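PDB 5ZFG: glutathione S-transferase from Bombyx mori, which metabolises the insecticide diazinon in the silkworm and probably works as a glutathione transferase. Local coordinates for residues Val138-Leu143 against Tyr180-Lys185; Arg18-Ala23 against Leu156-Phe161; Leu3-Val8 against Val26-Ile31; Ser166-Glu171 against Ser203-Ile208. One frame throughout, in Å; residues are numbered along the deposited sequence. Where two conformers were deposited one is given.

Interaction 1. Residues Val138-Leu143 against Tyr180-Lys185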
loop_
_atom_site.group_PDB
_atom_site.type_symbol
_atom_site.label_atom_id
_atom_site.label_comp_id
_atom_site.label_asym_id
_atom_site.label_seq_id
_atom_site.Cartn_x
_atom_site.Cartn_y
_atom_site.Cartn_z
ATOM N N VAL B 138 -12.628 12.881 -0.809
ATOM C CA VAL B 138 -12.742 11.463 -0.479
ATOM C C VAL B 138 -12.445 11.230 1.001
ATOM O O VAL B 138 -13.182 10.513 1.688
ATOM C CB VAL B 138 -11.833 10.614 -1.392
ATOM C CG1 VAL B 138 -11.750 9.167 -0.875
ATOM C CG2 VAL B 138 -12.326 10.641 -2.835
ATOM N N LEU B 139 -11.384 11.848 1.535
ATOM C CA LEU B 139 -11.112 11.680 2.967
ATOM C C LEU B 139 -12.219 12.292 3.817
ATOM O O LEU B 139 -12.627 11.712 4.832
ATOM C CB LEU B 139 -9.753 12.289 3.341
ATOM C CG LEU B 139 -9.354 12.125 4.818
ATOM C CD1 LEU B 139 -9.367 10.663 5.277
ATOM C CD2 LEU B 139 -7.991 12.776 5.126
ATOM N N GLU B 140 -12.719 13.466 3.415
ATOM C CA GLU B 140 -13.865 14.056 4.098
ATOM C C GLU B 140 -15.053 13.107 4.064
ATOM O O GLU B 140 -15.761 12.946 5.069
ATOM C CB GLU B 140 -14.218 15.401 3.452
ATOM C CG GLU B 140 -15.403 16.137 4.102
ATOM C CD GLU B 140 -15.005 16.930 5.332
ATOM O OE1 GLU B 140 -13.791 17.046 5.602
ATOM O OE2 GLU B 140 -15.904 17.446 6.033
ATOM N N THR B 141 -15.270 12.452 2.923
ATOM C CA THR B 141 -16.363 11.493 2.817
ATOM C C THR B 141 -16.160 10.337 3.782
ATOM O O THR B 141 -17.103 9.914 4.466
ATOM C CB THR B 141 -16.488 10.987 1.379
ATOM O OG1 THR B 141 -16.872 12.061 0.521
ATOM C CG2 THR B 141 -17.527 9.890 1.287
ATOM N N TYR B 142 -14.928 9.820 3.863
ATOM C CA TYR B 142 -14.661 8.703 4.764
ATOM C C TYR B 142 -14.909 9.102 6.216
ATOM O O TYR B 142 -15.537 8.352 6.974
ATOM C CB TYR B 142 -13.229 8.192 4.565
ATOM C CG TYR B 142 -13.072 7.176 3.433
ATOM C CD1 TYR B 142 -13.880 6.034 3.367
ATOM C CD2 TYR B 142 -12.123 7.364 2.429
ATOM C CE1 TYR B 142 -13.734 5.102 2.320
ATOM C CE2 TYR B 142 -11.983 6.454 1.380
ATOM C CZ TYR B 142 -12.774 5.314 1.343
ATOM O OH TYR B 142 -12.636 4.400 0.304
ATOM N N LEU B 143 -14.453 10.299 6.614
ATOM C CA LEU B 143 -14.679 10.761 7.985
ATOM C C LEU B 143 -16.164 10.956 8.270
ATOM O O LEU B 143 -16.628 10.693 9.386
ATOM C CB LEU B 143 -13.921 12.066 8.246
ATOM C CG LEU B 143 -12.391 11.974 8.293
ATOM C CD1 LEU B 143 -11.798 13.383 8.297
ATOM C CD2 LEU B 143 -11.917 11.150 9.495
ATOM N N TYR B 180 -13.206 21.727 4.152
ATOM C CA TYR B 180 -13.316 20.312 4.504
ATOM C C TYR B 180 -13.402 20.218 6.023
ATOM O O TYR B 180 -12.413 19.991 6.718
ATOM C CB TYR B 180 -12.148 19.526 3.916
ATOM C CG TYR B 180 -12.152 19.625 2.414
ATOM C CD1 TYR B 180 -12.983 18.805 1.650
ATOM C CD2 TYR B 180 -11.374 20.573 1.756
ATOM C CE1 TYR B 180 -13.017 18.905 0.275
ATOM C CE2 TYR B 180 -11.406 20.688 0.370
ATOM C CZ TYR B 180 -12.236 19.849 -0.360
ATOM O OH TYR B 180 -12.288 19.926 -1.733
ATOM N N THR B 181 -14.631 20.365 6.526
ATOM C CA THR B 181 -14.882 20.606 7.946
ATOM C C THR B 181 -14.251 19.540 8.830
ATOM O O THR B 181 -13.562 19.849 9.810
ATOM C CB THR B 181 -16.393 20.647 8.183
ATOM O OG1 THR B 181 -16.965 21.700 7.403
ATOM C CG2 THR B 181 -16.688 20.874 9.637
ATOM N N LYS B 182 -14.502 18.272 8.514
ATOM C CA LYS B 182 -14.042 17.201 9.383
ATOM C C LYS B 182 -12.533 17.010 9.281
ATOM O O LYS B 182 -11.872 16.755 10.293
ATOM C CB LYS B 182 -14.799 15.914 9.057
ATOM C CG LYS B 182 -16.321 16.096 9.136
ATOM C CD LYS B 182 -17.062 14.792 8.893
ATOM C CE LYS B 182 -18.539 14.919 9.248
ATOM N NZ LYS B 182 -18.750 15.314 10.673
ATOM N N ILE B 183 -11.965 17.138 8.078
ATOM C CA ILE B 183 -10.507 17.095 7.958
ATOM C C ILE B 183 -9.878 18.193 8.806
ATOM O O ILE B 183 -8.984 17.940 9.620
ATOM C CB ILE B 183 -10.068 17.222 6.489
ATOM C CG1 ILE B 183 -10.495 16.001 5.667
ATOM C CG2 ILE B 183 -8.555 17.379 6.410
ATOM C CD1 ILE B 183 -10.105 16.117 4.189
ATOM N N HIS B 184 -10.341 19.434 8.624
ATOM C CA HIS B 184 -9.755 20.563 9.343
ATOM C C HIS B 184 -9.800 20.339 10.852
ATOM O O HIS B 184 -8.809 20.574 11.553
ATOM C CB HIS B 184 -10.481 21.856 8.952
ATOM C CG HIS B 184 -9.807 23.101 9.442
ATOM N ND1 HIS B 184 -10.090 23.667 10.668
ATOM C CD2 HIS B 184 -8.859 23.883 8.875
ATOM C CE1 HIS B 184 -9.345 24.746 10.833
ATOM N NE2 HIS B 184 -8.587 24.898 9.761
ATOM N N LYS B 185 -10.931 19.855 11.368
ATOM C CA LYS B 185 -11.041 19.575 12.797
ATOM C C LYS B 185 -10.102 18.448 13.217
ATOM O O LYS B 185 -9.385 18.567 14.215
ATOM C CB LYS B 185 -12.492 19.234 13.142
ATOM C CG LYS B 185 -12.751 18.918 14.600
ATOM C CD LYS B 185 -12.329 20.050 15.519
ATOM C CE LYS B 185 -12.907 19.850 16.921
ATOM N NZ LYS B 185 -13.851 18.690 16.978
#
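Glu-140 reaches from helix 126-146 to the N-terminal turn of helix 181-193, inside the all-helical C-terminal domain of the glutathione transferase fold. The two helix segments run at 85° to each other. The Glu-140 carboxylate takes up backbone N-H groups of the first turn. Lys-182 N gives a straight bond of 3.0 Å to OE2 of Glu-140, on its syn lone pair. Ile-183 N bonds to OE1 of Glu-140 at 3.1 Å, also from the syn side but 23° out of the carboxylate plane. A weak bond from Lys-182 N to OE1 adds to these. The helix end would probably stabilise the negative charge.

The apolar part is close-packed. Ile-183 CD1 lies 3.9 Å from Leu-139 CB, and the two side chains cross obliquely. Leu-143 CD1 meets Ile-183 CG1 at 3.9 Å. Leu-139 also packs on Phe-101 of helix 89-114. Tyr-180, at the N-cap position, meets Glu-140 CB with its ring edge, while its OH bonds to His-133.

The outer side is looser. The exposed Thr-181 side chain only brushes the Glu-140 carboxylate through CB. Lys-182 starts against Leu-143, with the two CB atoms 4.0 Å apart, and then leads away. Its NZ ends 5.8 Å from OE2 of Glu-140, so the opposite charges do not touch. Nearer its root, Lys-182 CG packs 3.4 Å from the same OE2.

Interaction 2. Residues Arg18-Ala23 against Leu156-Phe161; sequences RQALVA and LTIADF. With EDO (1,2-ethanediol), chain G.
Phe-161 turns one face of its ring to helix 12-23. Gln-19 CB sits over that face in a CH-pi contact, 3.9 Å from the ring centroid and 18° off the normal. The opposite face has the carbonyl oxygen of Thr-157 above it, toward the rim. A chi1 of -56° puts CG of Phe-161 anti to the carbonyl carbon, beside the backbone N.

Gln-19 and Phe-161 run antiparallel alongside one another, the amide tilted 48° from the ring. OE1 of Gln-19 comes 3.4 Å from CD1 of Phe-161. The amide is held from outside the two segments, OE1 by Asn-165 and NE2 by the backbone of Leu-197. Ala-20 CA meets CE2 of the ring at 3.7 Å, and Ala-23 CB approaches CZ obliquely at 4.3 Å. An alanine in place of Phe-161 would probably open a gap beside Ala-20 and Ala-23 and leave Gln-19 CB without its ring face.

Ile-158 makes a lighter contact through CG2, 4.4 Å from Ala-20 CB, and leads on to Leu-71 and Val-95. Arg-18 takes no part in this packing. Its NE bonds to O1 of a 1,2-ethanediol, probably from the crystallisation liquor.

Thr-157 and Asp-160 form a capping box at the start of helix 160-172. Thr-157 N gives a straight bond of 2.9 Å to OD2 of Asp-160, and Ala-159 N a weak one to OG1 of Thr-157. Such a box is a known feature of this helix in the glutathione transferase fold, and the helix it caps carries Phe-161 at the interface between the N- and C-terminal domains.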
loop_
_atom_site.group_PDB
_atom_site.type_symbol
_atom_site.label_atom_id
_atom_site.label_comp_id
_atom_site.label_asym_id
_atom_site.label_seq_id
_atom_site.Cartn_x
_atom_site.Cartn_y
_atom_site.Cartn_z
ATOM N N ARG B 18 8.542 7.720 12.413
ATOM C CA ARG B 18 9.074 8.252 13.669
ATOM C C ARG B 18 7.963 8.500 14.683
ATOM O O ARG B 18 8.121 8.179 15.866
ATOM C CB ARG B 18 9.883 9.523 13.402
ATOM C CG ARG B 18 11.206 9.222 12.694
ATOM C CD ARG B 18 11.914 10.486 12.196
ATOM N NE ARG B 18 11.988 11.445 13.287
ATOM C CZ ARG B 18 11.911 12.763 13.147
ATOM N NH1 ARG B 18 11.793 13.318 11.951
ATOM N NH2 ARG B 18 11.948 13.531 14.223
ATOM N N GLN B 19 6.838 9.073 14.245
ATOM C CA GLN B 19 5.715 9.310 15.147
ATOM C C GLN B 19 5.213 8.004 15.759
ATOM O O GLN B 19 4.983 7.927 16.971
ATOM C CB GLN B 19 4.592 10.036 14.409
ATOM C CG GLN B 19 4.968 11.453 14.007
ATOM C CD GLN B 19 3.900 12.072 13.169
ATOM O OE1 GLN B 19 3.405 11.447 12.219
ATOM N NE2 GLN B 19 3.521 13.300 13.501
ATOM N N ALA B 20 5.081 6.950 14.948
ATOM C CA ALA B 20 4.658 5.663 15.489
ATOM C C ALA B 20 5.654 5.124 16.521
ATOM O O ALA B 20 5.254 4.630 17.582
ATOM C CB ALA B 20 4.467 4.650 14.358
ATOM N N LEU B 21 6.955 5.174 16.206
ATOM C CA LEU B 21 7.960 4.688 17.149
ATOM C C LEU B 21 7.899 5.467 18.455
ATOM O O LEU B 21 7.998 4.880 19.540
ATOM C CB LEU B 21 9.357 4.783 16.539
ATOM C CG LEU B 21 9.707 3.773 15.437
ATOM C CD1 LEU B 21 10.856 4.320 14.593
ATOM C CD2 LEU B 21 10.046 2.393 16.027
ATOM N N VAL B 22 7.712 6.786 18.365
ATOM C CA VAL B 22 7.622 7.622 19.560
ATOM C C VAL B 22 6.342 7.326 20.330
ATOM O O VAL B 22 6.368 7.152 21.557
ATOM C CB VAL B 22 7.736 9.109 19.163
ATOM C CG1 VAL B 22 7.372 10.035 20.326
ATOM C CG2 VAL B 22 9.136 9.406 18.646
ATOM N N ALA B 23 5.206 7.229 19.625
ATOM C CA ALA B 23 3.934 6.953 20.296
ATOM C C ALA B 23 3.956 5.603 21.000
ATOM O O ALA B 23 3.374 5.441 22.082
ATOM C CB ALA B 23 2.789 7.006 19.292
ATOM N N LEU B 156 -6.637 7.377 18.046
ATOM C CA LEU B 156 -5.496 7.445 17.134
ATOM C C LEU B 156 -5.035 6.049 16.721
ATOM O O LEU B 156 -4.978 5.129 17.545
ATOM C CB LEU B 156 -4.340 8.198 17.804
ATOM C CG LEU B 156 -3.154 8.616 16.918
ATOM C CD1 LEU B 156 -3.516 9.797 16.039
ATOM C CD2 LEU B 156 -1.898 8.908 17.732
ATOM N N THR B 157 -4.731 5.882 15.423
ATOM C CA THR B 157 -4.138 4.643 14.917
ATOM C C THR B 157 -2.991 4.989 13.970
ATOM O O THR B 157 -2.798 6.147 13.593
ATOM C CB THR B 157 -5.153 3.755 14.180
ATOM O OG1 THR B 157 -5.609 4.422 12.999
ATOM C CG2 THR B 157 -6.363 3.404 15.062
ATOM N N ILE B 158 -2.229 3.966 13.556
ATOM C CA ILE B 158 -1.151 4.225 12.599
ATOM C C ILE B 158 -1.688 4.773 11.280
ATOM O O ILE B 158 -0.927 5.352 10.510
ATOM C CB ILE B 158 -0.267 2.977 12.326
ATOM C CG1 ILE B 158 -1.074 1.775 11.807
ATOM C CG2 ILE B 158 0.606 2.611 13.556
ATOM C CD1 ILE B 158 -0.174 0.589 11.387
ATOM N N ALA B 159 -2.981 4.589 10.988
ATOM C CA ALA B 159 -3.540 5.166 9.768
ATOM C C ALA B 159 -3.502 6.689 9.800
ATOM O O ALA B 159 -3.462 7.333 8.744
ATOM C CB ALA B 159 -4.977 4.675 9.569
ATOM N N ASP B 160 -3.489 7.286 10.995
ATOM C CA ASP B 160 -3.533 8.740 11.082
ATOM C C ASP B 160 -2.235 9.392 10.612
ATOM O O ASP B 160 -2.279 10.426 9.942
ATOM C CB ASP B 160 -3.843 9.164 12.511
ATOM C CG ASP B 160 -5.275 8.917 12.862
ATOM O OD1 ASP B 160 -6.127 9.657 12.318
ATOM O OD2 ASP B 160 -5.547 7.958 13.622
ATOM N N PHE B 161 -1.082 8.819 10.963
ATOM C CA PHE B 161 0.186 9.508 10.715
ATOM C C PHE B 161 0.430 9.792 9.243
ATOM O O PHE B 161 0.752 10.946 8.913
ATOM C CB PHE B 161 1.371 8.740 11.322
ATOM C CG PHE B 161 1.239 8.480 12.789
ATOM C CD1 PHE B 161 0.952 9.516 13.675
ATOM C CD2 PHE B 161 1.388 7.188 13.284
ATOM C CE1 PHE B 161 0.801 9.256 15.039
ATOM C CE2 PHE B 161 1.258 6.921 14.645
ATOM C CZ PHE B 161 0.959 7.963 15.523
HETATM C C1 EDO G . 11.633 11.432 16.882
HETATM O O1 EDO G . 12.767 10.945 16.148
HETATM C C2 EDO G . 11.861 12.838 17.443
HETATM O O2 EDO G . 11.243 12.966 18.748
#

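Interaction 3. Residues Leu3-Val8 against Val26-Ile31; sequences LKLYAV and VPFELI
Leu-3 O accepts the shortest bond of the contact, 2.8 Å from Glu-29 N. Three more backbone bonds continue the ladder: Leu-5 N to Glu-29 O, Ile-31 N to Leu-5 O, and Ala-7 N to Ile-31 O. This is the parallel pairing of a beta-alpha-beta unit, with helix 12-23 as the crossover, in the thioredoxin-like N-terminal domain.

Ile-31 flanks Tyr-6 on one face of the sheet, with the same heading. CD1 of Ile-31 sits over the Tyr-6 ring, 3.7 Å from its centroid and 18° off the normal. CG2 of Ile-31 touches CD1 of Tyr-6 at 3.5 Å. An alanine in place of Tyr-6 would probably leave Ile-31 CD1 without its aromatic face and open a gap toward Met-48.

Leu-5 and Leu-30 are on the other face, where Leu-5 packs on Val-17 of helix 12-23. Leu-30 CD1 lies 3.8 Å from Ala-7 CB. At the start of the ladder, Leu-3 CD2 meets Val-26 CG1 at 3.6 Å.

On the sheet face that carries Tyr-6 and Ile-31, Lys-4 NZ and Glu-29 OE2 stand 4.9 Å apart. A water donates to OE2 of Glu-29; its distance to Lys-4 NZ is too short to trust. The main-chain bonds set the register, while the opposite charges lie at the solvent side without touching and would probably add little to the hold.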
loop_
_atom_site.group_PDB
_atom_site.type_symbol
_atom_site.label_atom_id
_atom_site.label_comp_id
_atom_site.label_asym_id
_atom_site.label_seq_id
_atom_site.Cartn_x
_atom_site.Cartn_y
_atom_site.Cartn_z
ATOM N N LEU B 3 17.544 -0.822 17.290
ATOM C CA LEU B 3 16.682 -0.617 16.131
ATOM C C LEU B 3 17.068 0.679 15.424
ATOM O O LEU B 3 17.159 1.733 16.057
ATOM C CB LEU B 3 15.231 -0.563 16.591
ATOM C CG LEU B 3 14.067 -0.425 15.613
ATOM C CD1 LEU B 3 14.097 -1.576 14.638
ATOM C CD2 LEU B 3 12.772 -0.442 16.369
ATOM N N LYS B 4 17.281 0.611 14.111
ATOM C CA LYS B 4 17.834 1.730 13.357
ATOM C C LYS B 4 16.869 2.144 12.255
ATOM O O LYS B 4 16.406 1.293 11.487
ATOM C CB LYS B 4 19.184 1.355 12.754
ATOM C CG LYS B 4 20.264 1.020 13.810
ATOM C CD LYS B 4 21.613 0.792 13.150
ATOM C CE LYS B 4 22.579 0.090 14.088
ATOM N NZ LYS B 4 23.953 0.112 13.513
ATOM N N LEU B 5 16.584 3.441 12.171
ATOM C CA LEU B 5 15.728 3.986 11.116
ATOM C C LEU B 5 16.519 4.946 10.241
ATOM O O LEU B 5 17.000 5.979 10.721
ATOM C CB LEU B 5 14.517 4.710 11.700
ATOM C CG LEU B 5 13.569 5.286 10.655
ATOM C CD1 LEU B 5 12.814 4.153 9.954
ATOM C CD2 LEU B 5 12.588 6.263 11.303
ATOM N N TYR B 6 16.603 4.627 8.955
ATOM C CA TYR B 6 17.183 5.519 7.957
ATOM C C TYR B 6 16.071 6.379 7.367
ATOM O O TYR B 6 15.144 5.854 6.743
ATOM C CB TYR B 6 17.903 4.707 6.880
ATOM C CG TYR B 6 19.080 3.942 7.454
ATOM C CD1 TYR B 6 20.369 4.445 7.350
ATOM C CD2 TYR B 6 18.897 2.742 8.142
ATOM C CE1 TYR B 6 21.448 3.765 7.887
ATOM C CE2 TYR B 6 19.977 2.047 8.688
ATOM C CZ TYR B 6 21.251 2.566 8.552
ATOM O OH TYR B 6 22.338 1.897 9.097
ATOM N N ALA B 7 16.149 7.691 7.588
ATOM C CA ALA B 7 15.031 8.596 7.331
ATOM C C ALA B 7 15.555 9.903 6.749
ATOM O O ALA B 7 16.759 10.168 6.777
ATOM C CB ALA B 7 14.244 8.871 8.624
ATOM N N VAL B 8 14.640 10.739 6.234
ATOM C CA VAL B 8 14.976 12.080 5.770
ATOM C C VAL B 8 14.083 13.085 6.493
ATOM O O VAL B 8 12.898 12.825 6.734
ATOM C CB VAL B 8 14.861 12.191 4.227
ATOM C CG1 VAL B 8 13.402 12.169 3.744
ATOM C CG2 VAL B 8 15.588 13.428 3.726
ATOM N N VAL B 26 8.975 2.854 21.475
ATOM C CA VAL B 26 9.971 1.903 21.000
ATOM C C VAL B 26 11.263 2.678 20.756
ATOM O O VAL B 26 11.268 3.602 19.921
ATOM C CB VAL B 26 9.507 1.178 19.727
ATOM C CG1 VAL B 26 10.613 0.303 19.202
ATOM C CG2 VAL B 26 8.253 0.342 20.005
ATOM N N PRO B 27 12.345 2.387 21.476
ATOM C CA PRO B 27 13.578 3.166 21.292
ATOM C C PRO B 27 14.249 2.832 19.968
ATOM O O PRO B 27 14.232 1.685 19.517
ATOM C CB PRO B 27 14.445 2.743 22.486
ATOM C CG PRO B 27 13.474 2.147 23.471
ATOM C CD PRO B 27 12.460 1.455 22.609
ATOM N N PHE B 28 14.846 3.844 19.342
ATOM C CA PHE B 28 15.521 3.625 18.067
ATOM C C PHE B 28 16.613 4.663 17.869
ATOM O O PHE B 28 16.601 5.735 18.482
ATOM C CB PHE B 28 14.536 3.676 16.888
ATOM C CG PHE B 28 13.947 5.031 16.648
ATOM C CD1 PHE B 28 14.415 5.847 15.616
ATOM C CD2 PHE B 28 12.911 5.496 17.444
ATOM C CE1 PHE B 28 13.856 7.085 15.396
ATOM C CE2 PHE B 28 12.358 6.741 17.231
ATOM C CZ PHE B 28 12.836 7.539 16.201
ATOM N N GLU B 29 17.554 4.325 16.994
ATOM C CA GLU B 29 18.573 5.252 16.519
ATOM C C GLU B 29 18.135 5.812 15.170
ATOM O O GLU B 29 17.741 5.049 14.283
ATOM C CB GLU B 29 19.929 4.560 16.384
ATOM C CG GLU B 29 20.994 5.419 15.689
ATOM C CD GLU B 29 22.362 4.747 15.624
ATOM O OE1 GLU B 29 22.811 4.209 16.656
ATOM O OE2 GLU B 29 22.986 4.763 14.542
ATOM N N LEU B 30 18.187 7.136 15.036
ATOM C CA LEU B 30 17.829 7.839 13.810
ATOM C C LEU B 30 19.078 8.113 12.981
ATOM O O LEU B 30 20.058 8.674 13.487
ATOM C CB LEU B 30 17.121 9.152 14.137
ATOM C CG LEU B 30 16.790 10.124 12.991
ATOM C CD1 LEU B 30 15.864 9.441 11.981
ATOM C CD2 LEU B 30 16.131 11.367 13.530
ATOM N N ILE B 31 19.041 7.723 11.713
ATOM C CA ILE B 31 20.095 8.054 10.759
ATOM C C ILE B 31 19.480 8.968 9.714
ATOM O O ILE B 31 18.594 8.552 8.956
ATOM C CB ILE B 31 20.712 6.806 10.111
ATOM C CG1 ILE B 31 21.408 5.944 11.160
ATOM C CG2 ILE B 31 21.716 7.218 9.028
ATOM C CD1 ILE B 31 20.744 4.630 11.411
HETATM O O HOH W 1 24.488 2.570 13.664
#

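Interaction 4. Residues Ser166-Glu171 against Ser203-Ile208; sequences STMTLE and SAMKEI
Two helices of the C-terminal domain of the glutathione transferase fold meet here through Met-168 of helix 160-172 and Met-205 of helix 195-208. The segment axes pass 9.5 Å apart at 44°. No hydrogen bond joins them, and the contact is almost wholly side chain on side chain.

Met-168 is bent at chi2 (-85°), which brings SD against helix 195-208, 3.7 Å from Met-205 CB. Its CE lies 4.2 Å from Ala-204 CB. The ends of Met-168 and Ile-208 meet tip to tip, with Met-168 CE 4.1 Å from Ile-208 CD1. Leu-15 of helix 12-23 touches both Met-168 and Ala-204, so the N-terminal domain borders this core.

Met-205 runs straight as far as SD and crosses Glu-171 at about a right angle. SD of Met-205 sits over the flat face of the Glu-171 carboxylate, 3.5 Å from CD. That carboxylate has its polar partners elsewhere. OE1 of Glu-171 accepts from Tyr-187 and makes a salt bridge with Lys-191, both on helix 181-193. These bonds probably limit how far the group beside Met-205 can turn.

Thr-169 adds a lighter touch through CG2 on Ile-208 CD1. Its hydroxyl turns back to its own helix. There Ser-166 O takes two bonds from Thr-169, one from N at 3.1 Å and one from OG1 at 2.7 Å, the latter in the carbonyl plane.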
loop_
_atom_site.group_PDB
_atom_site.type_symbol
_atom_site.label_atom_id
_atom_site.label_comp_id
_atom_site.label_asym_id
_atom_site.label_seq_id
_atom_site.Cartn_x
_atom_site.Cartn_y
_atom_site.Cartn_z
ATOM N N SER B 166 0.628 13.913 5.024
ATOM C CA SER B 166 0.205 14.383 3.706
ATOM C C SER B 166 -0.487 15.744 3.822
ATOM O O SER B 166 -0.188 16.680 3.071
ATOM C CB SER B 166 -0.720 13.354 3.052
ATOM O OG SER B 166 -0.039 12.125 2.807
ATOM N N THR B 167 -1.419 15.866 4.774
ATOM C CA THR B 167 -2.165 17.111 4.961
ATOM C C THR B 167 -1.250 18.245 5.409
ATOM O O THR B 167 -1.469 19.410 5.047
ATOM C CB THR B 167 -3.280 16.887 5.989
ATOM O OG1 THR B 167 -4.059 15.731 5.611
ATOM C CG2 THR B 167 -4.190 18.116 6.076
ATOM N N MET B 168 -0.217 17.913 6.182
ATOM C CA MET B 168 0.757 18.909 6.612
ATOM C C MET B 168 1.394 19.617 5.423
ATOM O O MET B 168 1.691 20.817 5.505
ATOM C CB MET B 168 1.814 18.241 7.502
ATOM C CG MET B 168 3.018 19.150 7.844
ATOM S SD MET B 168 4.302 19.140 6.573
ATOM C CE MET B 168 4.993 17.510 6.906
ATOM N N THR B 169 1.579 18.920 4.290
ATOM C CA THR B 169 2.201 19.579 3.150
ATOM C C THR B 169 1.269 20.602 2.511
ATOM O O THR B 169 1.751 21.536 1.861
ATOM C CB THR B 169 2.654 18.576 2.087
ATOM O OG1 THR B 169 1.506 18.009 1.436
ATOM C CG2 THR B 169 3.530 17.472 2.696
ATOM N N LEU B 170 -0.047 20.456 2.683
ATOM C CA LEU B 170 -0.952 21.516 2.263
ATOM C C LEU B 170 -0.773 22.745 3.147
ATOM O O LEU B 170 -0.683 23.875 2.646
ATOM C CB LEU B 170 -2.403 21.028 2.296
ATOM C CG LEU B 170 -2.716 19.933 1.268
ATOM C CD1 LEU B 170 -4.030 19.234 1.605
ATOM C CD2 LEU B 170 -2.757 20.497 -0.161
ATOM N N GLU B 171 -0.699 22.548 4.466
ATOM C CA GLU B 171 -0.450 23.695 5.334
ATOM C C GLU B 171 0.881 24.360 5.002
ATOM O O GLU B 171 1.001 25.592 5.075
ATOM C CB GLU B 171 -0.485 23.298 6.814
ATOM C CG GLU B 171 -0.324 24.531 7.732
ATOM C CD GLU B 171 -0.324 24.218 9.226
ATOM O OE1 GLU B 171 -0.519 23.050 9.625
ATOM O OE2 GLU B 171 -0.123 25.168 10.017
ATOM N N SER B 203 8.495 20.294 12.520
ATOM C CA SER B 203 9.885 20.528 12.139
ATOM C C SER B 203 10.081 20.342 10.638
ATOM O O SER B 203 10.797 21.117 9.993
ATOM C CB SER B 203 10.801 19.595 12.929
ATOM O OG SER B 203 12.142 19.697 12.495
ATOM N N ALA B 204 9.447 19.314 10.063
ATOM C CA ALA B 204 9.507 19.137 8.615
ATOM C C ALA B 204 8.755 20.250 7.892
ATOM O O ALA B 204 9.215 20.733 6.854
ATOM C CB ALA B 204 8.927 17.778 8.220
ATOM N N MET B 205 7.584 20.648 8.412
ATOM C CA MET B 205 6.797 21.688 7.752
ATOM C C MET B 205 7.614 22.957 7.578
ATOM O O MET B 205 7.581 23.583 6.510
ATOM C CB MET B 205 5.516 21.990 8.537
ATOM C CG MET B 205 4.565 22.976 7.814
ATOM S SD MET B 205 3.017 23.196 8.725
ATOM C CE MET B 205 3.556 24.311 10.032
ATOM N N LYS B 206 8.375 23.341 8.613
ATOM C CA LYS B 206 9.205 24.538 8.501
ATOM C C LYS B 206 10.299 24.366 7.454
ATOM O O LYS B 206 10.673 25.339 6.785
ATOM C CB LYS B 206 9.817 24.895 9.857
ATOM C CG LYS B 206 8.808 25.246 10.952
ATOM C CD LYS B 206 7.965 26.485 10.614
ATOM C CE LYS B 206 8.811 27.666 10.118
ATOM N NZ LYS B 206 9.945 28.004 11.033
ATOM N N GLU B 207 10.818 23.146 7.281
ATOM C CA GLU B 207 11.782 22.910 6.209
ATOM C C GLU B 207 11.114 23.016 4.845
ATOM O O GLU B 207 11.628 23.680 3.939
ATOM C CB GLU B 207 12.440 21.540 6.372
ATOM C CG GLU B 207 13.438 21.475 7.497
ATOM C CD GLU B 207 14.211 20.166 7.516
ATOM O OE1 GLU B 207 14.216 19.458 6.489
ATOM O OE2 GLU B 207 14.811 19.848 8.564
ATOM N N ILE B 208 9.964 22.362 4.684
ATOM C CA ILE B 208 9.225 22.417 3.428
ATOM C C ILE B 208 8.809 23.848 3.108
ATOM O O ILE B 208 8.735 24.235 1.933
ATOM C CB ILE B 208 8.026 21.453 3.506
ATOM C CG1 ILE B 208 8.544 20.020 3.639
ATOM C CG2 ILE B 208 7.100 21.598 2.289
ATOM C CD1 ILE B 208 7.482 19.010 3.995
#

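Interactions 2 and 4 are buried; interactions 1 and 3 are only partly so and lie on opposite sides of the chain's centre. Interactions 2 and 4 both use helix 160-172, which meets helix 12-23 at its start and helix 195-208 further on. Interaction 2 joins the two domains. It touches interaction 3, because helix 12-23 is also the crossover between the paired strands, and Leu-21 packs on Phe-28. Interactions 1 and 4 lie within the C-terminal domain. The chemistry differs: main-chain bonds in interaction 3, a carboxylate at a helix start in interaction 1, and ring or sulfur packing without cross-segment hydrogen bonds in interactions 2 and 4.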